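Local coordinates for ethyl acetate hydrolase (Pseudomonas veronii, PDB 5EFZ), which hydrolyses ethyl acetate to ethanol and acetate as an alpha/beta-hydrolase esterase in the breakdown of short-chain methyl ketones, at residues F25-I30 and L45-V50; T196-F201 and S210-G215; I302-F307 and R329-H334. One frame throughout, in Å; residues are numbered along the deposited sequence.

Contact 1 of 3, residues F25-I30 and L45-V50; sequences FELINI and LLAVAV
Strands 26-29 and 45-50 run antiparallel, their axes 4.5 Å apart at closest approach and their directions 148° apart, joined by four backbone hydrogen bonds. E26 faces V48 and I28 faces L46 as hydrogen-bonded pairs; the bond from I28 N to L46 O is 2.8 Å long and almost straight (177°), although the donor stands above the carbonyl plane. L27 with A47 and N29 with L45 are the non-hydrogen-bonded pairs between and beyond them. On the face of L27 and A47, the methyl of A47 is met from two directions: L27 CD1 and F25 CD1 each lie 3.8 Å from A47 CB. F25 reaches it with CG held between its own backbone N and carbonyl carbon (chi1 61°). Farther along, the side chains of L45 and N29 cross obliquely, L45 CD2 lying 3.5 Å from N29 CB, while N29 OD1 accepts from the backbone N of G31. On the other face, which also carries E26 and L46, I28 CD1 touches V48 CG2 at 3.9 Å; helix 124-139 covers I28 and V48 through L134. The pair forms the antiparallel margin of the mixed central sheet of the alpha/beta-hydrolase fold, with 26-29 as one of its two edge strands within the chain.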
loop_
_atom_site.group_PDB
_atom_site.type_symbol
_atom_site.label_atom_id
_atom_site.label_comp_id
_atom_site.label_asym_id
_atom_site.label_seq_id
_atom_site.Cartn_x
_atom_site.Cartn_y
_atom_site.Cartn_z
ATOM N N PHE A 25 28.804 11.458 17.021
ATOM C CA PHE A 25 29.167 10.095 16.639
ATOM C C PHE A 25 30.657 10.084 16.330
ATOM O O PHE A 25 31.237 11.123 16.035
ATOM C CB PHE A 25 28.348 9.585 15.442
ATOM C CG PHE A 25 28.527 10.392 14.172
ATOM C CD1 PHE A 25 29.662 10.225 13.375
ATOM C CD2 PHE A 25 27.556 11.299 13.771
ATOM C CE1 PHE A 25 29.821 10.949 12.211
ATOM C CE2 PHE A 25 27.706 12.035 12.617
ATOM C CZ PHE A 25 28.846 11.866 11.828
ATOM N N GLU A 26 31.271 8.908 16.368
ATOM C CA GLU A 26 32.684 8.781 16.030
ATOM C C GLU A 26 32.823 7.990 14.739
ATOM O O GLU A 26 32.062 7.047 14.508
ATOM C CB GLU A 26 33.441 8.080 17.147
ATOM C CG GLU A 26 34.645 8.850 17.632
ATOM C CD GLU A 26 35.401 8.095 18.706
ATOM O OE1 GLU A 26 34.757 7.279 19.413
ATOM O OE2 GLU A 26 36.634 8.307 18.824
ATOM N N LEU A 27 33.785 8.359 13.900
ATOM C CA LEU A 27 34.045 7.588 12.667
ATOM C C LEU A 27 35.141 6.605 12.946
ATOM O O LEU A 27 36.277 7.010 13.242
ATOM C CB LEU A 27 34.476 8.473 11.495
ATOM C CG LEU A 27 33.479 9.134 10.569
ATOM C CD1 LEU A 27 32.285 8.236 10.282
ATOM C CD2 LEU A 27 33.048 10.449 11.184
ATOM N N ILE A 28 34.830 5.320 12.864
ATOM C CA ILE A 28 35.847 4.314 13.139
ATOM C C ILE A 28 36.219 3.554 11.878
ATOM O O ILE A 28 35.358 2.956 11.230
ATOM C CB ILE A 28 35.370 3.330 14.215
ATOM C CG1 ILE A 28 35.150 4.095 15.526
ATOM C CG2 ILE A 28 36.417 2.232 14.394
ATOM C CD1 ILE A 28 34.347 3.353 16.548
ATOM N N ASN A 29 37.503 3.572 11.544
ATOM C CA ASN A 29 37.991 2.826 10.392
ATOM C C ASN A 29 38.190 1.383 10.771
ATOM O O ASN A 29 39.077 1.067 11.532
ATOM C CB ASN A 29 39.301 3.419 9.866
ATOM C CG ASN A 29 39.722 2.832 8.515
ATOM O OD1 ASN A 29 39.200 1.805 8.060
ATOM N ND2 ASN A 29 40.665 3.491 7.868
ATOM N N ILE A 30 37.382 0.486 10.238
ATOM C CA ILE A 30 37.599 -0.912 10.563
ATOM C C ILE A 30 38.491 -1.639 9.538
ATOM O O ILE A 30 38.692 -2.845 9.633
ATOM C CB ILE A 30 36.282 -1.655 10.685
ATOM C CG1 ILE A 30 35.474 -1.541 9.397
ATOM C CG2 ILE A 30 35.456 -1.144 11.891
ATOM C CD1 ILE A 30 34.661 -2.761 9.147
ATOM N N LEU A 45 34.556 2.963 6.872
ATOM C CA LEU A 45 34.358 3.804 8.045
ATOM C C LEU A 45 32.941 3.611 8.565
ATOM O O LEU A 45 31.963 3.753 7.825
ATOM C CB LEU A 45 34.581 5.274 7.710
ATOM C CG LEU A 45 35.885 5.688 7.055
ATOM C CD1 LEU A 45 35.936 7.190 6.957
ATOM C CD2 LEU A 45 37.064 5.175 7.824
ATOM N N LEU A 46 32.825 3.270 9.841
ATOM C CA LEU A 46 31.526 3.146 10.460
ATOM C C LEU A 46 31.329 4.314 11.410
ATOM O O LEU A 46 32.199 4.582 12.255
ATOM C CB LEU A 46 31.407 1.818 11.232
ATOM C CG LEU A 46 31.481 0.539 10.407
ATOM C CD1 LEU A 46 31.380 -0.674 11.378
ATOM C CD2 LEU A 46 30.352 0.504 9.328
ATOM N N ALA A 47 30.199 5.001 11.252
ATOM C CA ALA A 47 29.772 6.049 12.178
ATOM C C ALA A 47 29.048 5.411 13.360
ATOM O O ALA A 47 28.022 4.731 13.180
ATOM C CB ALA A 47 28.863 7.062 11.480
ATOM N N VAL A 48 29.592 5.629 14.553
ATOM C CA VAL A 48 29.155 4.921 15.754
ATOM C C VAL A 48 28.838 5.913 16.871
ATOM O O VAL A 48 29.628 6.812 17.169
ATOM C CB VAL A 48 30.250 3.934 16.276
ATOM C CG1 VAL A 48 29.728 3.135 17.488
ATOM C CG2 VAL A 48 30.741 2.997 15.175
ATOM N N ALA A 49 27.707 5.723 17.533
ATOM C CA ALA A 49 27.370 6.554 18.689
ATOM C C ALA A 49 27.267 5.608 19.866
ATOM O O ALA A 49 26.647 4.567 19.749
ATOM C CB ALA A 49 26.040 7.327 18.458
ATOM N N VAL A 50 27.935 5.935 20.966
ATOM C CA VAL A 50 27.915 5.078 22.142
ATOM C C VAL A 50 27.217 5.789 23.273
ATOM O O VAL A 50 27.559 6.927 23.575
ATOM C CB VAL A 50 29.346 4.702 22.572
ATOM C CG1 VAL A 50 29.333 3.787 23.818
ATOM C CG2 VAL A 50 30.090 4.083 21.359
#

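Contact 2 of 3, residues T196-F201 and S210-G215; sequences TTDPAF and SAVAAG. With EDO (1,2-ethanediol), chain J.
An Asx turn at D198 and the first turn of helix 213-227 meet here, in the connection that follows helix 182-196. D198 makes the largest single contribution. Its CB points toward the helix and lies 4.0 Å from G215 CA; a CB on G215 would come tight against this carbon, consistent with glycine at this position. From CB the chain leaves with CG anti to the backbone N (chi1 -174°), which sends the carboxylate between its own turn and the helix start. There the two oxygens divide their work. OD1 turns back and accepts from A200 N at 3.0 Å, closing the Asx turn, while F201 N bonds to the backbone O of D198. D198 OD2 reaches across and accepts from G215 N at 2.9 Å, with an angle of 148° at the hydrogen and the donor above the carboxylate plane. Accepting a first-turn N-H puts the carboxylate near the amino end of the helix, where the helix dipole would probably favour its charged form. Around OD2 the surroundings are aliphatic: V212 CG1 crosses obliquely at 3.5 Å from D198 OD2, and A214 CB comes from the helix side. V212, at the N-cap position, also directs CG2 toward the backbone of A200 and F201, and P263 of helix 263-274 packs on it. Ethanediol O1 sits 2.6 Å from both T196 O and D198 O. At the far end of the turn, the methyl of A200 presses against the other segment, A200 CB lying 3.1 Å from A211 O.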
loop_
_atom_site.group_PDB
_atom_site.type_symbol
_atom_site.label_atom_id
_atom_site.label_comp_id
_atom_site.label_asym_id
_atom_site.label_seq_id
_atom_site.Cartn_x
_atom_site.Cartn_y
_atom_site.Cartn_z
ATOM N N THR A 196 14.515 7.120 -9.607
ATOM C CA THR A 196 15.353 6.966 -10.808
ATOM C C THR A 196 14.662 7.442 -12.076
ATOM O O THR A 196 15.338 7.783 -13.070
ATOM C CB THR A 196 15.817 5.513 -11.027
ATOM O OG1 THR A 196 14.686 4.682 -11.289
ATOM C CG2 THR A 196 16.597 4.970 -9.802
ATOM N N THR A 197 13.334 7.520 -12.060
ATOM C CA THR A 197 12.646 8.042 -13.250
ATOM C C THR A 197 12.601 9.583 -13.343
ATOM O O THR A 197 12.132 10.136 -14.338
ATOM C CB THR A 197 11.207 7.534 -13.332
ATOM O OG1 THR A 197 10.504 7.925 -12.147
ATOM C CG2 THR A 197 11.196 6.017 -13.456
ATOM N N ASP A 198 13.041 10.272 -12.299
ATOM C CA ASP A 198 13.197 11.723 -12.355
ATOM C C ASP A 198 14.349 12.030 -13.308
ATOM O O ASP A 198 15.474 11.581 -13.064
ATOM C CB ASP A 198 13.484 12.253 -10.940
ATOM C CG ASP A 198 13.513 13.774 -10.862
ATOM O OD1 ASP A 198 13.542 14.437 -11.914
ATOM O OD2 ASP A 198 13.521 14.296 -9.724
ATOM N N PRO A 199 14.101 12.774 -14.401
ATOM C CA PRO A 199 15.247 13.003 -15.293
ATOM C C PRO A 199 16.407 13.724 -14.594
ATOM O O PRO A 199 17.574 13.583 -14.978
ATOM C CB PRO A 199 14.671 13.893 -16.397
ATOM C CG PRO A 199 13.206 13.722 -16.344
ATOM C CD PRO A 199 12.874 13.433 -14.886
ATOM N N ALA A 200 16.083 14.511 -13.577
ATOM C CA ALA A 200 17.109 15.241 -12.830
ATOM C C ALA A 200 18.077 14.292 -12.097
ATOM O O ALA A 200 19.157 14.701 -11.698
ATOM C CB ALA A 200 16.457 16.187 -11.831
ATOM N N PHE A 201 17.674 13.041 -11.895
ATOM C CA PHE A 201 18.543 12.048 -11.255
ATOM C C PHE A 201 19.845 11.839 -12.064
ATOM O O PHE A 201 20.931 11.601 -11.485
ATOM C CB PHE A 201 17.784 10.738 -11.099
ATOM C CG PHE A 201 18.605 9.626 -10.513
ATOM C CD1 PHE A 201 19.095 9.707 -9.216
ATOM C CD2 PHE A 201 18.887 8.504 -11.269
ATOM C CE1 PHE A 201 19.863 8.689 -8.682
ATOM C CE2 PHE A 201 19.637 7.462 -10.739
ATOM C CZ PHE A 201 20.135 7.559 -9.443
ATOM N N SER A 210 18.970 18.504 -4.042
ATOM C CA SER A 210 17.853 19.401 -4.302
ATOM C C SER A 210 17.320 19.332 -5.746
ATOM O O SER A 210 16.134 19.562 -5.992
ATOM C CB SER A 210 18.288 20.831 -3.978
ATOM O OG SER A 210 17.250 21.744 -4.268
ATOM N N ALA A 211 18.200 19.008 -6.692
ATOM C CA ALA A 211 17.829 18.932 -8.104
ATOM C C ALA A 211 16.838 17.805 -8.335
ATOM O O ALA A 211 16.033 17.856 -9.267
ATOM C CB ALA A 211 19.049 18.731 -8.958
ATOM N N VAL A 212 16.901 16.790 -7.475
ATOM C CA VAL A 212 16.077 15.596 -7.602
ATOM C C VAL A 212 14.850 15.681 -6.676
ATOM O O VAL A 212 14.307 14.668 -6.264
ATOM C CB VAL A 212 16.894 14.290 -7.261
ATOM C CG1 VAL A 212 16.195 13.039 -7.771
ATOM C CG2 VAL A 212 18.294 14.360 -7.877
ATOM N N ALA A 213 14.410 16.898 -6.371
ATOM C CA ALA A 213 13.285 17.091 -5.463
ATOM C C ALA A 213 11.993 16.399 -5.933
ATOM O O ALA A 213 11.225 15.896 -5.103
ATOM C CB ALA A 213 13.043 18.588 -5.257
ATOM N N ALA A 214 11.731 16.382 -7.241
ATOM C CA ALA A 214 10.500 15.742 -7.729
ATOM C C ALA A 214 10.495 14.250 -7.394
ATOM O O ALA A 214 9.503 13.729 -6.896
ATOM C CB ALA A 214 10.318 15.950 -9.223
ATOM N N GLY A 215 11.610 13.568 -7.668
ATOM C CA GLY A 215 11.734 12.157 -7.351
ATOM C C GLY A 215 11.626 11.926 -5.850
ATOM O O GLY A 215 10.976 10.977 -5.403
HETATM C C1 EDO J . 17.053 9.623 -15.675
HETATM O O1 EDO J . 16.050 9.664 -14.653
HETATM C C2 EDO J . 18.427 9.448 -15.053
HETATM O O2 EDO J . 18.748 8.054 -15.061
#

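Contact 3 of 3, residues I302-F307 and R329-H334; sequences ISHDQF and RSIDGH. With ACT (acetate ion), chain O.
Two loops following strands of the central sheet bring together D305 and H334, inferred to be the acid and the base of a Ser-His-Asp catalytic triad with S151 as nucleophile. H334 ND1 donates to D305 OD2 at 2.6 Å, in the plane of the imidazole but above that of the carboxylate. The other oxygen, D305 OD1, uses its anti lone pair to accept from F307 N at 2.9 Å, closing an Asx turn, and also receives F308 N. Held by backbone donors, the carboxylate is fixed in rotation and would probably stabilise positive charge on the imidazole. At its other ring nitrogen, NE2, H334 donates to acetate O at 2.7 Å, consistent with a doubly protonated imidazole; the acetate is also hydrogen-bonded to S151 OG and to the backbone N of Y68 and M152. F307 CZ sits over the centre of the H334 ring, 3.3 Å from H334 CD2, with the ring planes at 43°. An alanine in place of H334 would remove the bonds to D305 OD2 and the acetate and the ring that F307 CZ covers, and would probably break the charge relay toward S151. Away from the triad, S330 N donates to S303 OG at 2.9 Å, and S303 OG also shares a hydrogen bond with H304 ND1. S330 OG accepts from D332 N in an ST turn and is hydrogen-bonded to D341 OD2. Q306 NE2 donates to H304 O at 2.7 Å, and D332 OD2 forms a salt bridge with R237. I331 CG2 lies over one face of the H304 ring in a CH-pi contact, 3.8 Å from its centroid. Segments 302-307 and 329-334 follow strands 296-300 and 324-325; M344 of helix 342-356 packs on I302 and S330, while W223 of helix 213-227 touches H334.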
loop_
_atom_site.group_PDB
_atom_site.type_symbol
_atom_site.label_atom_id
_atom_site.label_comp_id
_atom_site.label_asym_id
_atom_site.label_seq_id
_atom_site.Cartn_x
_atom_site.Cartn_y
_atom_site.Cartn_z
ATOM N N ILE A 302 4.537 -4.676 13.964
ATOM C CA ILE A 302 3.591 -3.645 14.368
ATOM C C ILE A 302 2.266 -4.048 13.749
ATOM O O ILE A 302 2.237 -4.417 12.575
ATOM C CB ILE A 302 4.065 -2.251 13.918
ATOM C CG1 ILE A 302 5.329 -1.874 14.750
ATOM C CG2 ILE A 302 2.913 -1.189 14.018
ATOM C CD1 ILE A 302 6.094 -0.642 14.240
ATOM N N SER A 303 1.196 -4.021 14.552
ATOM C CA SER A 303 -0.082 -4.607 14.151
ATOM C C SER A 303 -0.592 -4.131 12.787
ATOM O O SER A 303 -1.094 -4.950 11.981
ATOM C CB SER A 303 -1.153 -4.341 15.243
ATOM O OG SER A 303 -1.357 -2.941 15.435
ATOM N N HIS A 304 -0.462 -2.831 12.501
ATOM C CA HIS A 304 -1.047 -2.268 11.284
ATOM C C HIS A 304 0.024 -1.951 10.219
ATOM O O HIS A 304 -0.225 -1.196 9.283
ATOM C CB HIS A 304 -1.877 -0.999 11.621
ATOM C CG HIS A 304 -3.157 -1.290 12.338
ATOM N ND1 HIS A 304 -3.205 -1.867 13.603
ATOM C CD2 HIS A 304 -4.453 -1.137 11.967
ATOM C CE1 HIS A 304 -4.454 -2.011 13.973
ATOM N NE2 HIS A 304 -5.243 -1.566 12.996
ATOM N N ASP A 305 1.206 -2.544 10.361
ATOM C CA ASP A 305 2.261 -2.440 9.328
ATOM C C ASP A 305 1.744 -3.015 8.003
ATOM O O ASP A 305 1.326 -4.171 7.935
ATOM C CB ASP A 305 3.536 -3.181 9.814
ATOM C CG ASP A 305 4.777 -2.873 8.980
ATOM O OD1 ASP A 305 4.670 -2.734 7.737
ATOM O OD2 ASP A 305 5.870 -2.749 9.598
ATOM N N GLN A 306 1.764 -2.203 6.945
ATOM C CA GLN A 306 1.273 -2.602 5.639
ATOM C C GLN A 306 2.206 -3.491 4.837
ATOM O O GLN A 306 1.760 -4.062 3.836
ATOM C CB GLN A 306 0.961 -1.354 4.822
ATOM C CG GLN A 306 0.001 -0.410 5.524
ATOM C CD GLN A 306 -1.334 -1.049 5.817
ATOM O OE1 GLN A 306 -1.963 -1.616 4.923
ATOM N NE2 GLN A 306 -1.784 -0.960 7.079
ATOM N N PHE A 307 3.486 -3.573 5.188
ATOM C CA PHE A 307 4.372 -4.355 4.322
ATOM C C PHE A 307 5.294 -5.330 5.036
ATOM O O PHE A 307 5.778 -6.273 4.402
ATOM C CB PHE A 307 5.180 -3.424 3.373
ATOM C CG PHE A 307 6.018 -2.409 4.053
ATOM C CD1 PHE A 307 7.359 -2.663 4.301
ATOM C CD2 PHE A 307 5.501 -1.171 4.382
ATOM C CE1 PHE A 307 8.157 -1.721 4.914
ATOM C CE2 PHE A 307 6.287 -0.220 4.994
ATOM C CZ PHE A 307 7.629 -0.496 5.257
ATOM N N ARG A 329 0.988 -3.165 19.343
ATOM C CA ARG A 329 -0.346 -2.766 18.871
ATOM C C ARG A 329 -0.268 -1.285 18.543
ATOM O O ARG A 329 -0.101 -0.463 19.452
ATOM C CB ARG A 329 -1.419 -3.028 19.942
ATOM C CG ARG A 329 -1.609 -4.507 20.245
ATOM C CD ARG A 329 -2.360 -4.783 21.546
ATOM N NE ARG A 329 -2.520 -6.230 21.650
ATOM C CZ ARG A 329 -3.676 -6.885 21.546
ATOM N NH1 ARG A 329 -4.815 -6.225 21.431
ATOM N NH2 ARG A 329 -3.686 -8.208 21.608
ATOM N N SER A 330 -0.358 -0.937 17.262
ATOM C CA SER A 330 -0.333 0.465 16.886
ATOM C C SER A 330 -0.947 0.679 15.514
ATOM O O SER A 330 -0.491 0.081 14.534
ATOM C CB SER A 330 1.118 0.997 16.868
ATOM O OG SER A 330 1.100 2.340 16.403
ATOM N N ILE A 331 -1.948 1.548 15.432
ATOM C CA ILE A 331 -2.511 1.870 14.118
ATOM C C ILE A 331 -1.561 2.771 13.324
ATOM O O ILE A 331 -1.842 3.086 12.157
ATOM C CB ILE A 331 -3.898 2.542 14.233
ATOM C CG1 ILE A 331 -3.783 3.888 14.953
ATOM C CG2 ILE A 331 -4.917 1.596 14.942
ATOM C CD1 ILE A 331 -5.030 4.708 14.886
ATOM N N ASP A 332 -0.442 3.202 13.930
ATOM C CA ASP A 332 0.499 4.054 13.184
ATOM C C ASP A 332 1.265 3.208 12.169
ATOM O O ASP A 332 1.906 3.740 11.274
ATOM C CB ASP A 332 1.504 4.782 14.100
ATOM C CG ASP A 332 0.864 5.917 14.900
ATOM O OD1 ASP A 332 -0.373 5.913 15.107
ATOM O OD2 ASP A 332 1.599 6.812 15.360
ATOM N N GLY A 333 1.189 1.892 12.288
ATOM C CA GLY A 333 1.779 1.048 11.251
ATOM C C GLY A 333 3.296 1.166 11.241
ATOM O O GLY A 333 3.944 1.491 12.253
ATOM N N HIS A 334 3.870 0.957 10.057
ATOM C CA HIS A 334 5.318 0.844 9.995
ATOM C C HIS A 334 6.061 2.043 10.587
ATOM O O HIS A 334 7.045 1.895 11.364
ATOM C CB HIS A 334 5.740 0.644 8.542
ATOM C CG HIS A 334 7.178 0.257 8.418
ATOM N ND1 HIS A 334 7.624 -1.022 8.699
ATOM C CD2 HIS A 334 8.276 0.985 8.080
ATOM C CE1 HIS A 334 8.939 -1.073 8.503
ATOM N NE2 HIS A 334 9.360 0.131 8.130
HETATM C C ACT O . 12.791 1.209 7.472
HETATM O O ACT O . 11.750 0.625 7.055
HETATM O OXT ACT O . 13.873 0.531 7.507
HETATM C CH3 ACT O . 12.723 2.628 7.927
#

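How the contacts relate
Measured between centres, contacts 1 and 3 lie about 32 Å apart on opposite sides of the chain's centre, and contact 2 about 31 Å from contact 1 and 30 Å from contact 3. Contact 3 is buried and holds the active-site pair; contacts 1 and 2 are partly buried and away from it. Contact 1 joins strands, contact 2 a turn to a helix start, contact 3 two irregular loops beyond sheet strands. Chemistry follows place: main-chain pairing with mostly apolar side chains at the sheet margin, one carboxylate gripping backbone N-H groups in contact 2, and a His-carboxylate bond held by backbone donors in contact 3. Helix 213-227 begins in contact 2 and, through W223, reaches contact 3.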